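Local structure of 3'-5'-exonuclease (Saccharomyces cerevisiae, 3E2V) at residues 23-28 / 304-309; 335-340 / 352-357. The protein probably cuts double-stranded DNA as an endonuclease and degrades it from the 3' to the 5' end as a magnesium-dependent exonuclease of the TatD family. All blocks are in the same frame, centred on the assembly; numbering follows the deposited sequence.

Contact 1: 23-28 / 304-309; sequences DPMFHG and APWCEI
A cis peptide bond between A304 and P305 turns the proline ring into the space between D23, M25, F26 and W306, and the contact is built round that ring. It joins two loops of the TatD-type TIM barrel, one following strand 18-19 and the other following strand 298-300, the eighth of the sheet. P305 CG lies 3.9 Å above the indole plane of W306, over its centre, while P305 CD packs 3.7 Å from F26 CE2. F26 also turns its rim to A304, whose CB sits in the ring plane near CZ. M25 crosses the indole at about a right angle, and its methyl CE comes within 3.5 Å of W306 CH2. No direct hydrogen bond spans the segments; a water bridging D23 OD1 and W306 NE1 supplies the polar link. D23 holds its CG anti to the backbone N (chi1 -169°), against P305 CG. The carboxylate stands 86° from the indole plane, with OD2 3.6 Å from P305 CG. OD2 also accepts from the backbone N of M25 at 2.9 Å, closing an Asx turn at the start of the 3-10 segment 24-26. An alanine here would probably leave both the M25 N-H and the bridging water without their carboxylate acceptor and open a gap beside P305 CG. The side chain of W306 comes, at its nearest, about 5 Å from the bound magnesium ion, beside its ligand D303. D23 OD1 accepts a hydrogen bond from the water at 2.7 Å, and W306 NE1 donates to that same water at 2.9 Å.

Contact 2: 335-340 / 352-357; sequences SVKKNK and MVKGRN. With GOL (glycerol), chain D.
The hydroxyl OG of S335 touches K354 CG at 3.2 Å, and from there the lysine runs back across the neighbouring strand. The setting is a two-stranded parallel sheet, 334-336 with 351-353, apart from the barrel sheet. Its pairing sorts the side chains: S335 and M352 share one face, V336 and V353 the other. Between the strands V336 is gripped twice, its N donating to M352 O and its O accepting from K354 N at 2.8 Å, with this donor 42° out of the carbonyl plane. K354 is extended as far as CE and bends at its last torsion (chi4 -63°), which brings NZ to S335 O in a weak hydrogen bond of 3.0 Å. Its CD passes obliquely by K337 CG, so that the two lysines meet through their aliphatic parts. On the face shared by V336 and V353, V353 directs CG1, anti to its backbone N (chi1 172°), to K338 CB at 3.9 Å. Its second methyl, CG2, covers the centre of one face of the R356 guanidinium, whose NH2 forms salt bridges with D39 and E358. A type II turn that starts at V353, the last residue of the strand, and ends at R356 reverses the chain; G355 in it has backbone angles at which a CB would run into the preceding carbonyl O. A water accepts from K338 N and donates to K354 O, linking the loops beyond the paired strands. On the S335 and M352 side lies a glycerol, probably from the crystallisation liquor: its O2 donates to V353 O at 2.7 Å, and its O1 accepts from G355 N at 3.0 Å.

How the contacts relate
Contact 1 lies deeper in the chain than contact 2: its centre is about 14 Å from the centre of the chain, that of contact 2 about 23 Å. Both are partly buried, with three of six touching residues buried in contact 1 and two of seven in contact 2, where K337 and K354 are exposed. Contact 1 unites loops 276 residues apart beside the metal site, mainly by side-chain packing; contact 2 joins strands separated by a short excursion, away from the annotated sites, and relies on backbone hydrogen bonds. N357 probably hydrogen-bonds through N to P305 O and through ND2 to W306 O, while R356 NH1 donates to M25 O, so segment 352-357 reaches both halves of contact 1.

Contact 1: 23-28 / 304-309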
loop_
_atom_site.group_PDB
_atom_site.type_symbol
_atom_site.label_atom_id
_atom_site.label_comp_id
_atom_site.label_asym_id
_atom_site.label_seq_id
_atom_site.Cartn_x
_atom_site.Cartn_y
_atom_site.Cartn_z
ATOM N N ASP A 23 -1.509 11.201 4.870
ATOM C CA ASP A 23 -0.838 12.199 4.060
ATOM C C ASP A 23 -1.259 13.612 4.455
ATOM O O ASP A 23 -2.436 13.845 4.709
ATOM C CB ASP A 23 -1.107 11.984 2.583
ATOM C CG ASP A 23 -0.209 12.847 1.744
ATOM O OD1 ASP A 23 0.915 12.411 1.446
ATOM O OD2 ASP A 23 -0.600 13.987 1.457
ATOM N N PRO A 24 -0.296 14.552 4.548
ATOM C CA PRO A 24 -0.682 15.914 4.922
ATOM C C PRO A 24 -1.796 16.572 4.109
ATOM O O PRO A 24 -2.526 17.394 4.663
ATOM C CB PRO A 24 0.635 16.687 4.815
ATOM C CG PRO A 24 1.657 15.642 5.176
ATOM C CD PRO A 24 1.167 14.431 4.420
ATOM N N MET A 25 -1.971 16.195 2.845
ATOM C CA MET A 25 -3.041 16.807 2.032
ATOM C C MET A 25 -4.434 16.523 2.627
ATOM O O MET A 25 -5.338 17.360 2.563
ATOM C CB MET A 25 -2.989 16.325 0.572
ATOM C CG MET A 25 -1.854 16.916 -0.246
ATOM S SD MET A 25 -2.027 16.573 -2.066
ATOM C CE MET A 25 -0.706 15.418 -2.241
ATOM N N PHE A 26 -4.591 15.341 3.228
ATOM C CA PHE A 26 -5.858 14.979 3.862
ATOM C C PHE A 26 -6.090 15.718 5.180
ATOM O O PHE A 26 -7.192 15.699 5.749
ATOM C CB PHE A 26 -5.963 13.462 4.051
ATOM C CG PHE A 26 -6.027 12.706 2.754
ATOM C CD1 PHE A 26 -6.820 13.167 1.708
ATOM C CD2 PHE A 26 -5.297 11.521 2.576
ATOM C CE1 PHE A 26 -6.884 12.463 0.495
ATOM C CE2 PHE A 26 -5.365 10.800 1.388
ATOM C CZ PHE A 26 -6.159 11.274 0.341
ATOM N N HIS A 27 -5.033 16.379 5.647
ATOM C CA HIS A 27 -5.085 17.189 6.848
ATOM C C HIS A 27 -5.055 18.692 6.502
ATOM O O HIS A 27 -4.898 19.546 7.379
ATOM C CB HIS A 27 -3.986 16.719 7.801
ATOM C CG HIS A 27 -4.116 15.259 8.128
ATOM N ND1 HIS A 27 -4.681 14.805 9.301
ATOM C CD2 HIS A 27 -3.853 14.158 7.385
ATOM C CE1 HIS A 27 -4.721 13.483 9.284
ATOM N NE2 HIS A 27 -4.230 13.065 8.129
ATOM N N GLY A 28 -5.257 19.003 5.222
ATOM C CA GLY A 28 -5.377 20.381 4.768
ATOM C C GLY A 28 -4.058 21.071 4.467
ATOM O O GLY A 28 -4.041 22.289 4.234
ATOM N N ALA A 304 -4.560 7.142 -3.088
ATOM C CA ALA A 304 -4.915 8.534 -2.744
ATOM C C ALA A 304 -3.969 9.047 -1.635
ATOM O O ALA A 304 -3.653 8.315 -0.686
ATOM C CB ALA A 304 -6.333 8.604 -2.313
ATOM N N PRO A 305 -3.499 10.295 -1.732
ATOM C CA PRO A 305 -3.918 11.353 -2.651
ATOM C C PRO A 305 -3.240 11.356 -4.018
ATOM O O PRO A 305 -3.462 12.291 -4.796
ATOM C CB PRO A 305 -3.513 12.617 -1.896
ATOM C CG PRO A 305 -2.206 12.217 -1.262
ATOM C CD PRO A 305 -2.438 10.763 -0.805
ATOM N N TRP A 306 -2.404 10.358 -4.287
ATOM C CA TRP A 306 -1.668 10.234 -5.546
ATOM C C TRP A 306 -2.480 9.488 -6.593
ATOM O O TRP A 306 -3.581 8.995 -6.316
ATOM C CB TRP A 306 -0.365 9.465 -5.286
ATOM C CG TRP A 306 0.324 9.940 -4.038
ATOM C CD1 TRP A 306 0.516 9.234 -2.875
ATOM C CD2 TRP A 306 0.888 11.232 -3.821
ATOM N NE1 TRP A 306 1.173 10.012 -1.956
ATOM C CE2 TRP A 306 1.415 11.243 -2.506
ATOM C CE3 TRP A 306 1.010 12.384 -4.614
ATOM C CZ2 TRP A 306 2.049 12.371 -1.960
ATOM C CZ3 TRP A 306 1.646 13.506 -4.072
ATOM C CH2 TRP A 306 2.156 13.485 -2.757
ATOM N N CYS A 307 -1.944 9.453 -7.814
ATOM C CA CYS A 307 -2.449 8.575 -8.874
ATOM C C CYS A 307 -3.838 8.912 -9.407
ATOM O O CYS A 307 -4.591 8.024 -9.834
ATOM C CB CYS A 307 -2.348 7.107 -8.453
ATOM S SG CYS A 307 -0.638 6.578 -8.103
ATOM N N GLU A 308 -4.160 10.209 -9.426
ATOM C CA GLU A 308 -5.385 10.667 -10.105
ATOM C C GLU A 308 -5.360 10.187 -11.552
ATOM O O GLU A 308 -4.336 10.277 -12.215
ATOM C CB GLU A 308 -5.465 12.195 -10.069
ATOM C CG GLU A 308 -6.749 12.766 -10.631
ATOM C CD GLU A 308 -6.739 14.290 -10.727
ATOM O OE1 GLU A 308 -5.685 14.923 -10.446
ATOM O OE2 GLU A 308 -7.788 14.861 -11.118
ATOM N N ILE A 309 -6.487 9.669 -12.020
ATOM C CA ILE A 309 -6.662 9.346 -13.439
ATOM C C ILE A 309 -6.950 10.652 -14.188
ATOM O O ILE A 309 -7.957 11.317 -13.923
ATOM C CB ILE A 309 -7.767 8.309 -13.633
ATOM C CG1 ILE A 309 -7.295 6.946 -13.090
ATOM C CG2 ILE A 309 -8.141 8.172 -15.102
ATOM C CD1 ILE A 309 -8.418 5.959 -12.834
HETATM O O HOH W 1 1.384 9.804 0.918
#

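Contact 2: 335-340 / 352-357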
loop_
_atom_site.group_PDB
_atom_site.type_symbol
_atom_site.label_atom_id
_atom_site.label_comp_id
_atom_site.label_asym_id
_atom_site.label_seq_id
_atom_site.Cartn_x
_atom_site.Cartn_y
_atom_site.Cartn_z
ATOM N N SER A 335 -15.297 19.672 -7.396
ATOM C CA SER A 335 -13.877 19.774 -7.050
ATOM C C SER A 335 -13.481 21.241 -7.123
ATOM O O SER A 335 -13.745 21.903 -8.127
ATOM C CB SER A 335 -13.062 18.954 -8.051
ATOM O OG SER A 335 -11.684 18.898 -7.737
ATOM N N VAL A 336 -12.883 21.760 -6.051
ATOM C CA VAL A 336 -12.455 23.169 -5.996
ATOM C C VAL A 336 -10.963 23.265 -5.711
ATOM O O VAL A 336 -10.344 22.308 -5.224
ATOM C CB VAL A 336 -13.222 23.960 -4.911
ATOM C CG1 VAL A 336 -14.711 24.084 -5.251
ATOM C CG2 VAL A 336 -13.038 23.339 -3.523
ATOM N N LYS A 337 -10.366 24.425 -5.986
ATOM C CA LYS A 337 -8.950 24.622 -5.673
ATOM C C LYS A 337 -8.760 24.573 -4.148
ATOM O O LYS A 337 -9.692 24.855 -3.385
ATOM C CB LYS A 337 -8.430 25.955 -6.235
ATOM C CG LYS A 337 -8.581 26.111 -7.759
ATOM C CD LYS A 337 -8.245 27.543 -8.240
ATOM C CE LYS A 337 -9.172 28.622 -7.620
ATOM N NZ LYS A 337 -10.488 28.911 -8.319
ATOM N N LYS A 338 -7.562 24.196 -3.708
ATOM C CA LYS A 338 -7.307 24.021 -2.268
ATOM C C LYS A 338 -7.633 25.264 -1.415
ATOM O O LYS A 338 -8.044 25.130 -0.268
ATOM C CB LYS A 338 -5.865 23.556 -2.025
ATOM C CG LYS A 338 -4.817 24.502 -2.611
ATOM C CD LYS A 338 -3.412 23.989 -2.373
ATOM C CE LYS A 338 -2.369 24.913 -2.997
ATOM N NZ LYS A 338 -2.349 24.836 -4.472
ATOM N N ASN A 339 -7.473 26.458 -1.985
ATOM C CA ASN A 339 -7.768 27.690 -1.244
ATOM C C ASN A 339 -9.256 28.057 -1.199
ATOM O O ASN A 339 -9.644 29.042 -0.557
ATOM C CB ASN A 339 -6.952 28.870 -1.794
ATOM C CG ASN A 339 -7.321 29.224 -3.222
ATOM O OD1 ASN A 339 -7.596 28.352 -4.041
ATOM N ND2 ASN A 339 -7.299 30.513 -3.535
ATOM N N LYS A 340 -10.089 27.252 -1.859
ATOM C CA LYS A 340 -11.536 27.467 -1.912
ATOM C C LYS A 340 -12.334 26.445 -1.108
ATOM O O LYS A 340 -13.550 26.575 -0.975
ATOM C CB LYS A 340 -12.022 27.467 -3.375
ATOM C CG LYS A 340 -11.374 28.529 -4.261
ATOM C CD LYS A 340 -11.736 29.929 -3.808
ATOM C CE LYS A 340 -11.148 30.959 -4.747
ATOM N NZ LYS A 340 -11.638 32.314 -4.382
ATOM N N MET A 352 -14.496 18.042 -3.202
ATOM C CA MET A 352 -13.132 17.527 -3.376
ATOM C C MET A 352 -12.181 18.678 -3.678
ATOM O O MET A 352 -12.620 19.805 -3.953
ATOM C CB MET A 352 -13.060 16.503 -4.525
ATOM C CG MET A 352 -14.070 15.355 -4.385
ATOM S SD MET A 352 -14.154 14.129 -5.758
ATOM C CE MET A 352 -12.637 13.210 -5.467
ATOM N N VAL A 353 -10.885 18.382 -3.599
ATOM C CA VAL A 353 -9.849 19.367 -3.889
ATOM C C VAL A 353 -9.164 18.990 -5.198
ATOM O O VAL A 353 -8.694 17.858 -5.354
ATOM C CB VAL A 353 -8.820 19.438 -2.740
ATOM C CG1 VAL A 353 -7.640 20.329 -3.157
ATOM C CG2 VAL A 353 -9.488 19.920 -1.449
ATOM N N LYS A 354 -9.126 19.927 -6.148
ATOM C CA LYS A 354 -8.505 19.679 -7.453
ATOM C C LYS A 354 -7.065 19.217 -7.257
ATOM O O LYS A 354 -6.310 19.835 -6.500
ATOM C CB LYS A 354 -8.550 20.935 -8.337
ATOM C CG LYS A 354 -9.969 21.395 -8.659
ATOM C CD LYS A 354 -9.983 22.606 -9.578
ATOM C CE LYS A 354 -11.414 23.033 -9.921
ATOM N NZ LYS A 354 -12.179 21.992 -10.684
ATOM N N GLY A 355 -6.703 18.116 -7.913
ATOM C CA GLY A 355 -5.353 17.576 -7.826
ATOM C C GLY A 355 -5.109 16.601 -6.688
ATOM O O GLY A 355 -4.058 15.968 -6.653
ATOM N N ARG A 356 -6.066 16.471 -5.775
ATOM C CA ARG A 356 -5.920 15.579 -4.622
ATOM C C ARG A 356 -6.832 14.375 -4.836
ATOM O O ARG A 356 -8.067 14.482 -4.758
ATOM C CB ARG A 356 -6.278 16.291 -3.307
ATOM C CG ARG A 356 -6.065 15.439 -2.051
ATOM C CD ARG A 356 -6.536 16.168 -0.802
ATOM N NE ARG A 356 -8.000 16.160 -0.699
ATOM C CZ ARG A 356 -8.707 16.517 0.376
ATOM N NH1 ARG A 356 -8.112 16.937 1.496
ATOM N NH2 ARG A 356 -10.042 16.450 0.330
ATOM N N ASN A 357 -6.227 13.219 -5.106
ATOM C CA ASN A 357 -7.036 12.023 -5.332
ATOM C C ASN A 357 -7.680 11.535 -4.033
ATOM O O ASN A 357 -7.222 11.878 -2.938
ATOM C CB ASN A 357 -6.195 10.936 -6.006
ATOM C CG ASN A 357 -7.040 9.869 -6.661
ATOM O OD1 ASN A 357 -8.234 10.070 -6.931
ATOM N ND2 ASN A 357 -6.431 8.715 -6.900
HETATM C C1 GOL D . -8.755 15.309 -8.172
HETATM O O1 GOL D . -8.754 16.356 -9.131
HETATM C C2 GOL D . -10.088 15.196 -7.444
HETATM O O2 GOL D . -10.382 16.400 -6.786
HETATM C C3 GOL D . -11.225 14.905 -8.426
HETATM O O3 GOL D . -11.357 13.510 -8.629
HETATM O O HOH W 2 -6.076 22.632 -5.624
#